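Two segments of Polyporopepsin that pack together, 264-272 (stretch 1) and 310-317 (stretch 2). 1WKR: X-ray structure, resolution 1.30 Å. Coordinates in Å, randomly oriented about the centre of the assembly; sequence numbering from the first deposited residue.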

# COMPACT_ATOMS: atom_id res chain seq x y z
N THR A 264 -3.85 -16.84 12.38
CA THR A 264 -2.90 -15.92 13.05
C THR A 264 -1.75 -15.58 12.15
O THR A 264 -1.10 -16.48 11.57
CB THR A 264 -2.25 -16.65 14.25
OG1 THR A 264 -3.22 -16.92 15.28
CG2 THR A 264 -1.19 -15.79 14.97
N PHE A 265 -1.46 -14.29 12.00
CA PHE A 265 -0.28 -13.75 11.30
C PHE A 265 0.59 -13.07 12.31
O PHE A 265 0.11 -12.14 13.04
CB PHE A 265 -0.72 -12.83 10.19
CG PHE A 265 -1.47 -13.56 9.08
CD1 PHE A 265 -0.77 -14.19 8.09
CD2 PHE A 265 -2.86 -13.72 9.18
CE1 PHE A 265 -1.45 -14.91 7.09
CE2 PHE A 265 -3.50 -14.46 8.20
CZ PHE A 265 -2.81 -15.05 7.15
N GLU A 266 1.85 -13.44 12.41
CA GLU A 266 2.74 -12.96 13.46
C GLU A 266 3.71 -11.92 12.93
O GLU A 266 4.61 -12.24 12.11
CB GLU A 266 3.48 -14.15 14.03
CG GLU A 266 4.42 -13.73 15.19
CD GLU A 266 5.12 -14.83 15.86
OE1 GLU A 266 4.83 -16.08 15.61
OE2 GLU A 266 5.97 -14.58 16.74
N LEU A 267 3.51 -10.68 13.33
CA LEU A 267 4.44 -9.57 13.01
C LEU A 267 5.48 -9.52 14.15
O LEU A 267 5.21 -9.09 15.30
CB LEU A 267 3.65 -8.27 12.90
CG LEU A 267 4.44 -7.10 12.31
CD1 LEU A 267 4.66 -7.26 10.80
CD2 LEU A 267 3.72 -5.78 12.58
N THR A 268 6.67 -10.01 13.85
CA THR A 268 7.67 -10.23 14.92
C THR A 268 8.23 -8.92 15.42
O THR A 268 8.02 -7.84 14.84
CB THR A 268 8.83 -11.10 14.38
OG1 THR A 268 9.45 -10.35 13.30
CG2 THR A 268 8.37 -12.46 13.87
N ALA A 269 8.99 -9.02 16.52
CA ALA A 269 9.68 -7.85 17.05
C ALA A 269 10.51 -7.17 15.99
O ALA A 269 10.41 -5.91 15.81
CB ALA A 269 10.58 -8.26 18.22
N ASN A 270 11.29 -7.90 15.20
CA ASN A 270 12.13 -7.24 14.23
C ASN A 270 11.27 -6.54 13.13
O ASN A 270 11.64 -5.48 12.60
CB ASN A 270 13.10 -8.22 13.56
CG ASN A 270 14.12 -7.50 12.72
OD1 ASN A 270 14.07 -7.49 11.49
ND2 ASN A 270 15.15 -6.94 13.41
N ALA A 271 10.14 -7.18 12.78
CA ALA A 271 9.24 -6.60 11.78
C ALA A 271 8.61 -5.32 12.28
O ALA A 271 8.08 -4.53 11.46
CB ALA A 271 8.12 -7.59 11.47
N GLN A 272 8.58 -5.07 13.59
CA GLN A 272 7.97 -3.86 14.16
C GLN A 272 8.89 -2.67 14.18
O GLN A 272 8.46 -1.60 14.61
CB GLN A 272 7.49 -4.15 15.59
CG GLN A 272 6.22 -5.03 15.62
CD GLN A 272 5.92 -5.49 17.03
OE1 GLN A 272 5.64 -4.68 17.92
NE2 GLN A 272 6.02 -6.76 17.27
N LEU A 310 2.79 -0.70 4.17
CA LEU A 310 4.00 -1.28 3.54
C LEU A 310 4.84 -2.05 4.52
O LEU A 310 5.34 -3.11 4.18
CB LEU A 310 4.80 -0.08 2.95
CG LEU A 310 6.13 -0.40 2.30
CD1 LEU A 310 6.45 0.72 1.30
CD2 LEU A 310 7.26 -0.50 3.32
N THR A 311 4.99 -1.56 5.76
CA THR A 311 5.86 -2.19 6.73
C THR A 311 5.28 -3.52 7.19
O THR A 311 6.05 -4.43 7.57
CB THR A 311 6.13 -1.26 7.92
OG1 THR A 311 4.85 -0.70 8.39
CG2 THR A 311 7.11 -0.14 7.57
N PHE A 312 3.96 -3.69 7.16
CA PHE A 312 3.34 -4.98 7.41
C PHE A 312 3.52 -5.89 6.19
O PHE A 312 3.89 -7.09 6.33
CB PHE A 312 1.83 -4.73 7.69
CG PHE A 312 1.00 -5.99 7.89
CD1 PHE A 312 0.38 -6.62 6.82
CD2 PHE A 312 0.79 -6.52 9.15
CE1 PHE A 312 -0.40 -7.74 6.99
CE2 PHE A 312 -0.02 -7.66 9.32
CZ PHE A 312 -0.58 -8.26 8.22
N LEU A 313 3.30 -5.35 4.99
CA LEU A 313 3.35 -6.14 3.76
C LEU A 313 4.73 -6.55 3.36
O LEU A 313 4.92 -7.46 2.56
CB LEU A 313 2.66 -5.36 2.65
CG LEU A 313 1.17 -5.10 2.91
CD1 LEU A 313 0.61 -4.10 1.92
CD2 LEU A 313 0.38 -6.39 2.88
N GLU A 314 5.80 -5.91 3.93
CA GLU A 314 7.14 -6.43 3.77
C GLU A 314 7.31 -7.84 4.35
O GLU A 314 8.27 -8.53 4.03
CB GLU A 314 8.18 -5.48 4.36
CG GLU A 314 8.43 -4.23 3.55
CD GLU A 314 9.32 -3.24 4.24
OE1 GLU A 314 9.10 -3.02 5.46
OE2 GLU A 314 10.21 -2.66 3.63
N ARG A 315 6.38 -8.23 5.22
CA ARG A 315 6.43 -9.53 5.90
C ARG A 315 5.36 -10.50 5.44
O ARG A 315 5.40 -11.66 5.86
CB ARG A 315 6.35 -9.32 7.39
CG ARG A 315 7.45 -8.45 7.98
CD ARG A 315 8.82 -9.06 7.86
NE ARG A 315 9.92 -8.20 8.36
CZ ARG A 315 10.84 -8.62 9.19
NH1 ARG A 315 10.81 -9.79 9.84
NH2 ARG A 315 11.86 -7.77 9.47
N PHE A 316 4.38 -10.09 4.62
CA PHE A 316 3.28 -10.94 4.19
C PHE A 316 2.98 -10.71 2.76
O PHE A 316 2.87 -9.55 2.30
CB PHE A 316 2.04 -10.68 5.06
CG PHE A 316 2.30 -10.98 6.53
CD1 PHE A 316 2.33 -12.30 6.96
CD2 PHE A 316 2.55 -9.97 7.43
CE1 PHE A 316 2.63 -12.61 8.25
CE2 PHE A 316 2.83 -10.31 8.76
CZ PHE A 316 2.89 -11.60 9.14
N TYR A 317 2.76 -11.77 2.01
CA TYR A 317 2.32 -11.69 0.60
C TYR A 317 0.83 -11.34 0.60
O TYR A 317 0.08 -11.89 1.43
CB TYR A 317 2.52 -13.06 -0.06
CG TYR A 317 2.28 -13.08 -1.55
CD1 TYR A 317 3.09 -12.34 -2.42
CD2 TYR A 317 1.30 -13.90 -2.12
CE1 TYR A 317 2.94 -12.39 -3.80
CE2 TYR A 317 1.19 -13.99 -3.50
CZ TYR A 317 1.98 -13.25 -4.30
OH TYR A 317 1.86 -13.35 -5.71
O HOH W 1 8.47 -4.15 8.79

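Segments distant in sequence often pack by grading their contacts, apolar at one end and polar at the other, and residues 264-272 and 310-317 of Polyporopepsin illustrate the arrangement within about 400 Å² of buried surface.

The strand that opens stretch 1 begins its contact at Phe265, since Thr264 lies out of reach. The CA-to-CB bond of Phe265 points toward stretch 2, and its ring turns an edge to the face of Phe316. The planes stand at 89°, the centroids are 5.6 Å apart, and the pair is offset, with Phe265 CD1 3.8 Å from Phe316 CE1. Such a geometry brings the slightly positive C-H rim of one ring to the electron-rich face of the other, and two buried phenylalanines can fill space this way without any polar group to satisfy.

At Glu266 the alternation of the strand sends the side chain away from the interface, where its carboxylate is hydrogen-bonded elsewhere in the structure. Its backbone still contributes: Glu266 O lies 3.5 Å from Phe316 CZ, near the plane of the ring and at its edge.

Leu267 starts out sideways, but its t,p rotamer brings the end of the side chain nearer to stretch 2. There Leu267 CD1 meets three neighbours, lying 4.1 Å from Phe316 CE2, 4.3 Å from Phe312 CD2 and 4.1 Å from Arg315 CG. A branched aliphatic residue suits this buried position beside two aromatic rings, and the methylene of Arg315 extends the apolar surface toward the polar end.

The chain then turns. Thr268 makes little contact across the interface, but its OG1 accepts a hydrogen bond from Ala271 N (3.3 Å), tying the turn to the 3-10 segment that follows. Asn270, again sideways at its CB, reaches across with its amide: Arg315 NH2 donates to Asn270 OD1 at 3.0 Å, the one direct hydrogen bond between the stretches. The acceptor lies near the guanidinium plane, where the N-H groups point.

Ala271 faces stretch 2 and sets its CB over one face of that guanidinium, 3.6 Å from Arg315 NE. The small methyl thus covers the flat group while Asn270 meets its edge. Arg315, touched also by Leu267 and Thr268, has the largest covered area of any residue here, 83 Å². Beside it, water 1 donates to Ala271 O and to Thr311 O, 2.7 Å in each case, and so bridges two carbonyl oxygens that, as acceptors, could not bond to each other.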